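Local coordinates for protein halocarboxylic acid dehalogenase DehI (Pseudomonas putida, PDB 3BJX) that probably hydrolyses carbon–halogen bonds of 2-haloalkanoic acids, as a group I haloacid dehalogenase, at residues A[98-101]-A[102-105]; A[109-112]-A[113-116]; A[276-279]-A[280-284]. One frame throughout, in Å; residues are numbered along the deposited sequence.

Contact 1. Residues A[98-101]-A[102-105]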
# COMPACT_ATOMS: atom_id res chain seq x y z
N LEU A 98 -8.10 -25.68 -15.11
CA LEU A 98 -8.94 -24.85 -14.23
C LEU A 98 -10.23 -25.53 -13.82
O LEU A 98 -10.72 -26.41 -14.53
CB LEU A 98 -9.22 -23.50 -14.90
CG LEU A 98 -7.96 -22.63 -15.11
CD1 LEU A 98 -8.33 -21.35 -15.77
CD2 LEU A 98 -7.19 -22.35 -13.80
N PRO A 99 -10.79 -25.16 -12.64
CA PRO A 99 -12.17 -25.57 -12.33
C PRO A 99 -13.11 -25.18 -13.47
O PRO A 99 -13.07 -24.04 -13.92
CB PRO A 99 -12.53 -24.71 -11.09
CG PRO A 99 -11.37 -23.76 -10.86
CD PRO A 99 -10.18 -24.37 -11.56
N ASN A 100 -13.95 -26.09 -13.94
CA ASN A 100 -15.00 -25.70 -14.88
C ASN A 100 -16.13 -25.01 -14.10
O ASN A 100 -17.04 -25.67 -13.60
CB ASN A 100 -15.49 -26.88 -15.72
CG ASN A 100 -16.62 -26.50 -16.69
OD1 ASN A 100 -17.66 -25.98 -16.27
ND2 ASN A 100 -16.42 -26.77 -17.97
N LEU A 101 -16.05 -23.69 -14.00
CA LEU A 101 -16.97 -22.88 -13.18
C LEU A 101 -18.44 -22.88 -13.61
O LEU A 101 -19.34 -22.79 -12.78
CB LEU A 101 -16.45 -21.43 -13.05
CG LEU A 101 -17.16 -20.48 -12.09
CD1 LEU A 101 -17.37 -21.08 -10.68
CD2 LEU A 101 -16.37 -19.18 -12.01
N LYS A 102 -18.68 -22.97 -14.91
CA LYS A 102 -20.03 -23.06 -15.45
C LYS A 102 -20.76 -24.32 -14.97
O LYS A 102 -21.84 -24.22 -14.40
CB LYS A 102 -19.97 -22.99 -16.97
CG LYS A 102 -21.30 -23.05 -17.67
CD LYS A 102 -21.10 -23.06 -19.19
CE LYS A 102 -19.91 -22.17 -19.60
NZ LYS A 102 -20.25 -21.34 -20.78
N GLU A 103 -20.17 -25.50 -15.19
CA GLU A 103 -20.72 -26.77 -14.65
C GLU A 103 -20.90 -26.75 -13.12
O GLU A 103 -21.84 -27.34 -12.59
CB GLU A 103 -19.84 -27.97 -15.06
CG GLU A 103 -19.85 -28.37 -16.55
CD GLU A 103 -21.26 -28.70 -17.11
OE1 GLU A 103 -22.16 -29.18 -16.36
OE2 GLU A 103 -21.46 -28.47 -18.33
N ARG A 104 -19.99 -26.07 -12.43
CA ARG A 104 -20.08 -25.84 -10.99
C ARG A 104 -21.31 -25.04 -10.60
O ARG A 104 -21.95 -25.32 -9.58
CB ARG A 104 -18.81 -25.14 -10.47
CG ARG A 104 -18.85 -24.74 -8.99
CD ARG A 104 -18.96 -25.98 -8.09
NE ARG A 104 -19.19 -25.69 -6.67
CZ ARG A 104 -20.36 -25.75 -6.06
NH1 ARG A 104 -21.46 -26.06 -6.73
NH2 ARG A 104 -20.45 -25.48 -4.75
N LEU A 105 -21.61 -24.00 -11.37
CA LEU A 105 -22.76 -23.16 -11.11
C LEU A 105 -24.05 -23.89 -11.48
O LEU A 105 -25.05 -23.73 -10.79
CB LEU A 105 -22.63 -21.80 -11.82
CG LEU A 105 -21.50 -20.91 -11.24
CD1 LEU A 105 -21.25 -19.70 -12.12
CD2 LEU A 105 -21.74 -20.52 -9.77
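The torsions of N100 decide how it meets E103: chi1 at 179° carries its CG away from its own nitrogen to lie beside its carbonyl carbon, and a further turn about CB-CG brings the oxygen of the amide rather than its nitrogen to the start of helix 101-107. E103 does the reverse, its CG swinging back beside its own nitrogen, which folds the CB-CG bond against the carboxamide. Between them runs the capping bond: E103 N gives its hydrogen to N100 OD1 over 2.8 Å, nearly straight at 160°, with the donor lying almost on the extension of the CG-OD1 bond. N100 is thus the N-cap. The methylene groups of E103 complete the contact, CB standing 3.2 Å from N100 OD1 and CG 3.7 Å from N100 CG, while the amide and carboxylate planes are inclined by 47°. The first helical backbone bonds follow, R104 N donating to N100 O at 3.2 Å and L105 N to L101 O at 2.9 Å. On the inner side, L101 CG meets L105 CD1 at 4.2 Å, one leucine slanting across the other. L101 also packs on I294 of helix 267-299 and, with L105, on I217 of helix 212-223, so the first turn has one apolar side and one polar one. R104 sends its guanidinium away from the cap to a salt bridge with E221. Chemically, a neutral amide does the capping, taking up an N-H that no preceding turn of helix could receive. The partial positive charge of a helix start would be expected to polarise that carbonyl, and the negative charge of E103 is likely to be electrostatically compatible with the same end.

Contact 2. Residues A[109-112]-A[113-116]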
# COMPACT_ATOMS: atom_id res chain seq x y z
N GLY A 109 -27.08 -24.99 -9.31
CA GLY A 109 -28.04 -24.39 -10.29
C GLY A 109 -28.91 -23.21 -9.91
O GLY A 109 -29.85 -23.40 -9.15
N PHE A 110 -28.71 -22.00 -10.45
CA PHE A 110 -28.06 -21.55 -11.71
C PHE A 110 -28.26 -22.24 -13.07
O PHE A 110 -27.72 -23.31 -13.36
CB PHE A 110 -26.64 -21.01 -11.50
CG PHE A 110 -26.48 -20.25 -10.21
CD1 PHE A 110 -27.07 -19.01 -10.05
CD2 PHE A 110 -25.75 -20.80 -9.15
CE1 PHE A 110 -26.94 -18.32 -8.85
CE2 PHE A 110 -25.62 -20.12 -7.96
CZ PHE A 110 -26.22 -18.88 -7.81
N ASP A 111 -29.09 -21.58 -13.89
CA ASP A 111 -29.32 -21.94 -15.29
C ASP A 111 -28.51 -21.00 -16.17
O ASP A 111 -27.84 -20.10 -15.66
CB ASP A 111 -30.83 -21.88 -15.61
CG ASP A 111 -31.43 -20.48 -15.35
OD1 ASP A 111 -31.97 -20.25 -14.25
OD2 ASP A 111 -31.36 -19.62 -16.26
N ASP A 112 -28.56 -21.19 -17.49
CA ASP A 112 -27.81 -20.35 -18.44
C ASP A 112 -28.14 -18.85 -18.31
O ASP A 112 -27.24 -17.99 -18.36
CB ASP A 112 -28.03 -20.84 -19.88
CG ASP A 112 -27.13 -22.03 -20.25
OD1 ASP A 112 -26.37 -22.52 -19.38
OD2 ASP A 112 -27.17 -22.48 -21.43
N GLY A 113 -29.42 -18.54 -18.12
CA GLY A 113 -29.85 -17.16 -17.96
C GLY A 113 -29.27 -16.45 -16.75
O GLY A 113 -29.06 -15.24 -16.78
N GLU A 114 -29.02 -17.21 -15.68
CA GLU A 114 -28.47 -16.64 -14.45
C GLU A 114 -26.94 -16.51 -14.52
O GLU A 114 -26.39 -15.51 -14.12
CB GLU A 114 -28.86 -17.49 -13.26
CG GLU A 114 -30.35 -17.50 -12.92
CD GLU A 114 -30.71 -18.61 -11.92
OE1 GLU A 114 -30.46 -19.80 -12.21
OE2 GLU A 114 -31.25 -18.29 -10.83
N ILE A 115 -26.27 -17.53 -15.03
CA ILE A 115 -24.85 -17.47 -15.33
C ILE A 115 -24.51 -16.29 -16.29
O ILE A 115 -23.43 -15.69 -16.16
CB ILE A 115 -24.36 -18.84 -15.87
CG1 ILE A 115 -24.53 -19.92 -14.78
CG2 ILE A 115 -22.91 -18.74 -16.32
CD1 ILE A 115 -24.43 -21.40 -15.27
N GLU A 116 -25.43 -15.96 -17.21
CA GLU A 116 -25.28 -14.80 -18.10
C GLU A 116 -25.29 -13.46 -17.35
O GLU A 116 -24.56 -12.51 -17.70
CB GLU A 116 -26.32 -14.82 -19.25
CG GLU A 116 -26.20 -13.69 -20.33
CD GLU A 116 -24.82 -13.57 -21.01
OE1 GLU A 116 -24.30 -14.55 -21.58
OE2 GLU A 116 -24.24 -12.45 -20.98
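E114 reaches back along the start of helix 112-143 to grip D111, and its atoms can be followed in order. CB lies in the plane of the F110 ring, at its edge, 4.0 Å from F110 CD1. CG, turned beside its own nitrogen (chi1 -67°), passes 3.5 Å from D111 OD1, and CD comes within 3.1 Å of D111 OD1. At the tip, OE1 accepts from D111 N over 2.8 Å, using the lone pair that faces away from OE2. The same OE1 stands only 2.6 Å from D111 OD1, the planes of the two carboxylates nearly parallel, 13° apart, but offset; such closeness would probably make it costly for both to be ionised. In return D111 OD2 takes weak bonds from G113 N, at 2.9 Å, and from E114 N, which completes a capping box: each residue's side chain receives the other's backbone N-H. The first full helical turn follows, I115 N pointing at D111 O over 3.1 Å. With an alanine in place of E114, D111 N would probably lose its side-chain acceptor and the loop before the helix would be freer to move. Next to the box, F110 CB rests on I115 CG1 at 4.0 Å. Both of these apolar residues turn to L105 of the preceding helix 101-107, where D112 OD1 is hydrogen-bonded to Y106 OH, and F110 also touches K213 and V214 of helix 212-223.

Contact 3. Residues A[276-279]-A[280-284]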
# COMPACT_ATOMS: atom_id res chain seq x y z
N VAL A 276 -3.37 6.30 0.49
CA VAL A 276 -4.58 5.75 -0.13
C VAL A 276 -4.33 5.37 -1.60
O VAL A 276 -4.71 4.28 -2.05
CB VAL A 276 -5.77 6.73 0.02
CG1 VAL A 276 -6.92 6.37 -0.90
CG2 VAL A 276 -6.27 6.73 1.44
N LEU A 277 -3.65 6.25 -2.33
CA LEU A 277 -3.27 6.02 -3.73
C LEU A 277 -2.31 4.84 -3.90
O LEU A 277 -2.53 3.98 -4.76
CB LEU A 277 -2.70 7.29 -4.37
CG LEU A 277 -3.80 8.33 -4.66
CD1 LEU A 277 -3.22 9.73 -4.66
CD2 LEU A 277 -4.58 8.01 -5.96
N PHE A 278 -1.28 4.80 -3.06
CA PHE A 278 -0.37 3.66 -2.97
C PHE A 278 -1.14 2.35 -2.82
O PHE A 278 -1.03 1.46 -3.65
CB PHE A 278 0.53 3.82 -1.76
CG PHE A 278 1.62 2.80 -1.67
CD1 PHE A 278 2.85 3.04 -2.27
CD2 PHE A 278 1.42 1.60 -0.98
CE1 PHE A 278 3.85 2.11 -2.18
CE2 PHE A 278 2.43 0.66 -0.88
CZ PHE A 278 3.65 0.92 -1.49
N MSE A 279 -1.93 2.26 -1.76
CA MSE A 279 -2.78 1.10 -1.52
C MSE A 279 -3.68 0.68 -2.69
O MSE A 279 -3.86 -0.50 -2.95
CB MSE A 279 -3.64 1.37 -0.30
CG MSE A 279 -4.46 0.20 0.14
SE MSE A 279 -5.20 0.52 1.88
CE MSE A 279 -6.53 1.94 1.44
N TYR A 280 -4.29 1.65 -3.37
CA TYR A 280 -5.21 1.32 -4.45
C TYR A 280 -4.53 0.87 -5.75
O TYR A 280 -5.12 0.13 -6.51
CB TYR A 280 -6.30 2.39 -4.68
CG TYR A 280 -7.51 2.20 -3.78
CD1 TYR A 280 -8.43 1.17 -4.00
CD2 TYR A 280 -7.72 3.04 -2.68
CE1 TYR A 280 -9.52 0.98 -3.15
CE2 TYR A 280 -8.81 2.87 -1.84
CZ TYR A 280 -9.70 1.85 -2.08
OH TYR A 280 -10.78 1.71 -1.23
N GLN A 281 -3.28 1.27 -6.00
CA GLN A 281 -2.48 0.64 -7.08
C GLN A 281 -2.48 -0.89 -6.94
O GLN A 281 -2.76 -1.60 -7.90
CB GLN A 281 -1.04 1.15 -7.09
CG GLN A 281 -0.89 2.64 -7.31
CD GLN A 281 0.55 3.07 -7.38
OE1 GLN A 281 1.13 3.57 -6.40
NE2 GLN A 281 1.15 2.88 -8.52
N ARG A 282 -2.19 -1.37 -5.73
CA ARG A 282 -2.07 -2.81 -5.46
C ARG A 282 -3.43 -3.48 -5.38
O ARG A 282 -3.58 -4.63 -5.78
CB ARG A 282 -1.29 -3.06 -4.16
CG ARG A 282 0.19 -2.90 -4.25
CD ARG A 282 0.64 -1.45 -4.22
NE ARG A 282 2.09 -1.36 -4.35
CZ ARG A 282 2.75 -0.24 -4.63
NH1 ARG A 282 2.10 0.91 -4.74
NH2 ARG A 282 4.07 -0.28 -4.74
N PHE A 283 -4.42 -2.75 -4.85
CA PHE A 283 -5.76 -3.27 -4.66
C PHE A 283 -6.40 -3.57 -6.00
O PHE A 283 -6.89 -4.70 -6.22
CB PHE A 283 -6.61 -2.29 -3.83
CG PHE A 283 -8.04 -2.74 -3.59
CD1 PHE A 283 -8.41 -3.31 -2.38
CD2 PHE A 283 -9.01 -2.58 -4.57
CE1 PHE A 283 -9.71 -3.72 -2.14
CE2 PHE A 283 -10.33 -2.98 -4.35
CZ PHE A 283 -10.67 -3.56 -3.13
N ILE A 284 -6.37 -2.57 -6.89
CA ILE A 284 -6.91 -2.69 -8.25
C ILE A 284 -6.17 -3.76 -9.04
O ILE A 284 -6.80 -4.61 -9.67
CB ILE A 284 -6.81 -1.39 -9.08
CG1 ILE A 284 -7.29 -0.16 -8.29
CG2 ILE A 284 -7.56 -1.56 -10.43
CD1 ILE A 284 -8.74 0.01 -8.21
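R282 lays its guanidinium flat over one face of the F278 ring, the planes inclined by only 21°. The cation-pi geometry is close: R282 CZ sits 3.7 Å from the ring centroid, and NH1 comes within 3.3 Å of F278 CE1. A bend at chi2 (79°) folds the arginine back along the helix to this position, where NH1 also makes a weak bond, 3.4 Å long, to F278 O. One group thus meets both the ring and the carbonyl of the same residue. A second pairing is of another kind: V276 and Y280 run side by side in the same direction, with V276 CG1 at the edge of the tyrosine ring and 3.9 Å from Y280 CD2. M279, present as selenomethionine, lies alongside Y280 as well, its CE 4.1 Å from Y280 CE2. Both V276–Y280 and F278–R282 are i to i+4 pairs on helix 267-299, a long helix of a dehalogenase with helices and loops but no strands, and Y280 N bonds to V276 O at 3.0 Å as the helical pattern requires. F278 and M279 pack on M279 and F278 of the second subunit, and R282 on its F278, which puts this side of the helix in the dimer interface. Elsewhere on the helix, Y280 OH is hydrogen-bonded to H199 NE2. Y280 CE1 lies over a face of the F283 ring, toward its rim, and F283 also meets the rings of H198 and H199.

Contacts 1 and 2 are successive helix starts, capped by an amide in one and a capping box in the other, with centres 12 Å apart. They touch directly: L105 O lies 3.2 Å from F110 CB, and L105 CB 3.9 Å from I115 CD1. Contact 3 is remote, its centre about 30 Å from that of contact 1 and 33 Å from that of contact 2. Even so, helix 267-299 extends from contact 3 to pack on L101, and helix 112-143, opened by contact 2, meets L277 through L139 and S140. A bound sulfate, probably from the crystallisation liquor, lies about 3 Å from the side chain of F283 in contact 3.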